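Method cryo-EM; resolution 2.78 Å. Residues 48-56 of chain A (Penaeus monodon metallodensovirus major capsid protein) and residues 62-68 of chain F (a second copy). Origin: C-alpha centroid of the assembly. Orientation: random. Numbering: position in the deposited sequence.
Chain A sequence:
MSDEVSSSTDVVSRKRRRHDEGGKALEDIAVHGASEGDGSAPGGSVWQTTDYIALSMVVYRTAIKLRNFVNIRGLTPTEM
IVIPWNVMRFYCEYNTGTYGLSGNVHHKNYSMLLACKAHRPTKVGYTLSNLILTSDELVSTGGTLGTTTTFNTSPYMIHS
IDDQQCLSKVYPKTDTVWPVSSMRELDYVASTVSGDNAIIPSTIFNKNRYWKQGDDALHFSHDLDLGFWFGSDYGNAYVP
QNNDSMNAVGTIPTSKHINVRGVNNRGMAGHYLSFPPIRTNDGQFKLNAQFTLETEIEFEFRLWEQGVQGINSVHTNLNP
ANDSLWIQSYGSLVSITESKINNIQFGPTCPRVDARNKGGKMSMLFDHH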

# COMPACT_ATOMS: atom_id res chain seq x y z
N GLN A 48 -11.38 76.62 -38.57
CA GLN A 48 -11.00 76.72 -39.97
C GLN A 48 -12.10 76.16 -40.86
O GLN A 48 -12.92 75.34 -40.45
CB GLN A 48 -9.67 76.03 -40.24
CG GLN A 48 -9.65 74.55 -40.00
CD GLN A 48 -8.28 73.98 -40.24
OE1 GLN A 48 -7.28 74.70 -40.20
NE2 GLN A 48 -8.21 72.68 -40.49
N THR A 49 -12.10 76.64 -42.09
CA THR A 49 -13.11 76.34 -43.09
C THR A 49 -12.97 74.91 -43.61
O THR A 49 -11.95 74.25 -43.41
CB THR A 49 -13.02 77.33 -44.24
OG1 THR A 49 -11.72 77.24 -44.84
CG2 THR A 49 -13.22 78.73 -43.74
N THR A 50 -14.02 74.44 -44.26
CA THR A 50 -14.01 73.10 -44.82
C THR A 50 -12.94 72.97 -45.90
O THR A 50 -12.51 73.94 -46.52
CB THR A 50 -15.37 72.75 -45.42
OG1 THR A 50 -15.70 73.70 -46.44
CG2 THR A 50 -16.44 72.75 -44.36
N ASP A 51 -12.53 71.73 -46.13
CA ASP A 51 -11.51 71.43 -47.12
C ASP A 51 -12.11 71.43 -48.51
O ASP A 51 -13.11 70.76 -48.77
CB ASP A 51 -10.88 70.07 -46.82
CG ASP A 51 -9.79 69.71 -47.78
OD1 ASP A 51 -8.73 70.38 -47.76
OD2 ASP A 51 -9.98 68.75 -48.56
N TYR A 52 -11.51 72.21 -49.42
CA TYR A 52 -11.88 72.17 -50.82
C TYR A 52 -10.97 71.28 -51.65
O TYR A 52 -11.22 71.12 -52.85
CB TYR A 52 -11.88 73.57 -51.43
CG TYR A 52 -12.98 74.46 -50.94
CD1 TYR A 52 -14.20 73.94 -50.56
CD2 TYR A 52 -12.84 75.83 -50.94
CE1 TYR A 52 -15.22 74.75 -50.15
CE2 TYR A 52 -13.85 76.65 -50.54
CZ TYR A 52 -15.04 76.10 -50.14
OH TYR A 52 -16.07 76.91 -49.73
N ILE A 53 -9.92 70.70 -51.07
CA ILE A 53 -9.01 69.90 -51.87
C ILE A 53 -9.57 68.51 -52.12
O ILE A 53 -9.43 67.97 -53.22
CB ILE A 53 -7.62 69.84 -51.21
CG1 ILE A 53 -6.92 71.18 -51.32
CG2 ILE A 53 -6.78 68.76 -51.84
CD1 ILE A 53 -5.61 71.21 -50.60
N ALA A 54 -10.22 67.92 -51.12
CA ALA A 54 -10.61 66.51 -51.20
C ALA A 54 -11.46 66.23 -52.42
O ALA A 54 -11.25 65.23 -53.12
CB ALA A 54 -11.35 66.10 -49.93
N LEU A 55 -12.43 67.10 -52.71
CA LEU A 55 -13.31 66.88 -53.85
C LEU A 55 -12.66 67.20 -55.18
O LEU A 55 -13.07 66.64 -56.20
CB LEU A 55 -14.58 67.70 -53.69
CG LEU A 55 -15.57 67.24 -52.63
CD1 LEU A 55 -16.62 68.29 -52.44
CD2 LEU A 55 -16.21 65.96 -53.09
N SER A 56 -11.68 68.09 -55.21
CA SER A 56 -10.98 68.33 -56.46
C SER A 56 -10.02 67.21 -56.81
O SER A 56 -9.66 67.06 -57.98
CB SER A 56 -10.22 69.65 -56.39
OG SER A 56 -9.19 69.58 -55.42
N THR F 62 -20.54 63.74 -56.58
CA THR F 62 -19.82 65.00 -56.49
C THR F 62 -20.56 65.91 -55.53
O THR F 62 -21.67 65.61 -55.10
CB THR F 62 -19.66 65.68 -57.85
OG1 THR F 62 -18.78 66.80 -57.70
CG2 THR F 62 -20.99 66.17 -58.35
N ALA F 63 -19.92 67.01 -55.19
CA ALA F 63 -20.56 68.03 -54.38
C ALA F 63 -20.21 69.39 -54.94
O ALA F 63 -19.32 69.53 -55.78
CB ALA F 63 -20.14 67.93 -52.91
N ILE F 64 -20.95 70.39 -54.48
CA ILE F 64 -20.62 71.79 -54.70
C ILE F 64 -20.60 72.44 -53.33
O ILE F 64 -21.64 72.54 -52.68
CB ILE F 64 -21.61 72.49 -55.63
CG1 ILE F 64 -21.50 71.92 -57.04
CG2 ILE F 64 -21.37 73.98 -55.63
CD1 ILE F 64 -22.57 72.37 -57.96
N LYS F 65 -19.43 72.87 -52.89
CA LYS F 65 -19.26 73.52 -51.61
C LYS F 65 -18.95 74.99 -51.87
O LYS F 65 -18.02 75.30 -52.61
CB LYS F 65 -18.15 72.86 -50.80
CG LYS F 65 -18.47 71.45 -50.41
CD LYS F 65 -17.28 70.70 -49.88
CE LYS F 65 -16.79 71.30 -48.59
NZ LYS F 65 -15.63 70.55 -48.06
N LEU F 66 -19.75 75.87 -51.29
CA LEU F 66 -19.58 77.30 -51.45
C LEU F 66 -19.60 77.97 -50.09
O LEU F 66 -20.38 77.59 -49.22
CB LEU F 66 -20.67 77.89 -52.34
CG LEU F 66 -20.67 77.50 -53.80
CD1 LEU F 66 -21.92 78.01 -54.46
CD2 LEU F 66 -19.46 78.07 -54.47
N ARG F 67 -18.75 78.97 -49.92
CA ARG F 67 -18.62 79.67 -48.66
C ARG F 67 -18.83 81.16 -48.87
O ARG F 67 -18.45 81.72 -49.91
CB ARG F 67 -17.26 79.41 -48.02
CG ARG F 67 -17.04 80.11 -46.72
CD ARG F 67 -15.76 79.67 -46.09
NE ARG F 67 -14.60 79.90 -46.94
CZ ARG F 67 -13.96 78.93 -47.58
NH1 ARG F 67 -14.36 77.68 -47.45
NH2 ARG F 67 -12.92 79.22 -48.34
N ASN F 68 -19.44 81.79 -47.88
CA ASN F 68 -19.98 83.13 -48.02
C ASN F 68 -20.00 83.79 -46.65
O ASN F 68 -20.19 83.12 -45.64
CB ASN F 68 -21.38 83.04 -48.61
CG ASN F 68 -21.97 84.36 -48.90
OD1 ASN F 68 -21.27 85.31 -49.22
ND2 ASN F 68 -23.28 84.46 -48.75

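Two cationic side chains from one strand reach across this contact, yet the single hydrogen bond between the stretches ends on a backbone carbonyl: Lys65(F) NZ donates to Asp51(A) O at 2.6 Å. The carboxylate of Asp51(A) is engaged within its own chain, where OD2 accepts from Ala54(A) N at 2.7 Å and caps the turn leading into the helix. Aspartate suits this place because its short side chain can fold back to a free backbone NH.

Chain F runs as an extended strand, so alternate residues Lys65(F) and Arg67(F) both point toward chain A, while Ile64(F) and Leu66(F) point away. The chain A stretch runs antiparallel to it: by CA position Thr49(A) lies nearest Arg67(F), Tyr52(A) nearest Lys65(F) and Leu55(A) nearest Thr62(F).

Lysine's long aliphatic stem serves as well as its amine. Tyr52(A) starts out sideways, but its long ring brings CE1 to 3.5 Å from Lys65(F) CB. Leucine's branched apolar end suits Leu55(A), whose CD1 packs 3.6 Å from both Lys65(F) CD and Ala63(F) CB, a small methyl group extending the apolar patch. Farther along, Thr49(A) CB sits over one face of the flat Arg67(F) guanidinium, 3.5 Å from NH1, while Thr49(A) OG1 and Arg67(F) NE and NH2 bond elsewhere in the structure. Tyr52(A) OH approaches Arg67(F) NH1 to 3.0 Å, but the angle is too poor for a hydrogen bond; this is close polar packing.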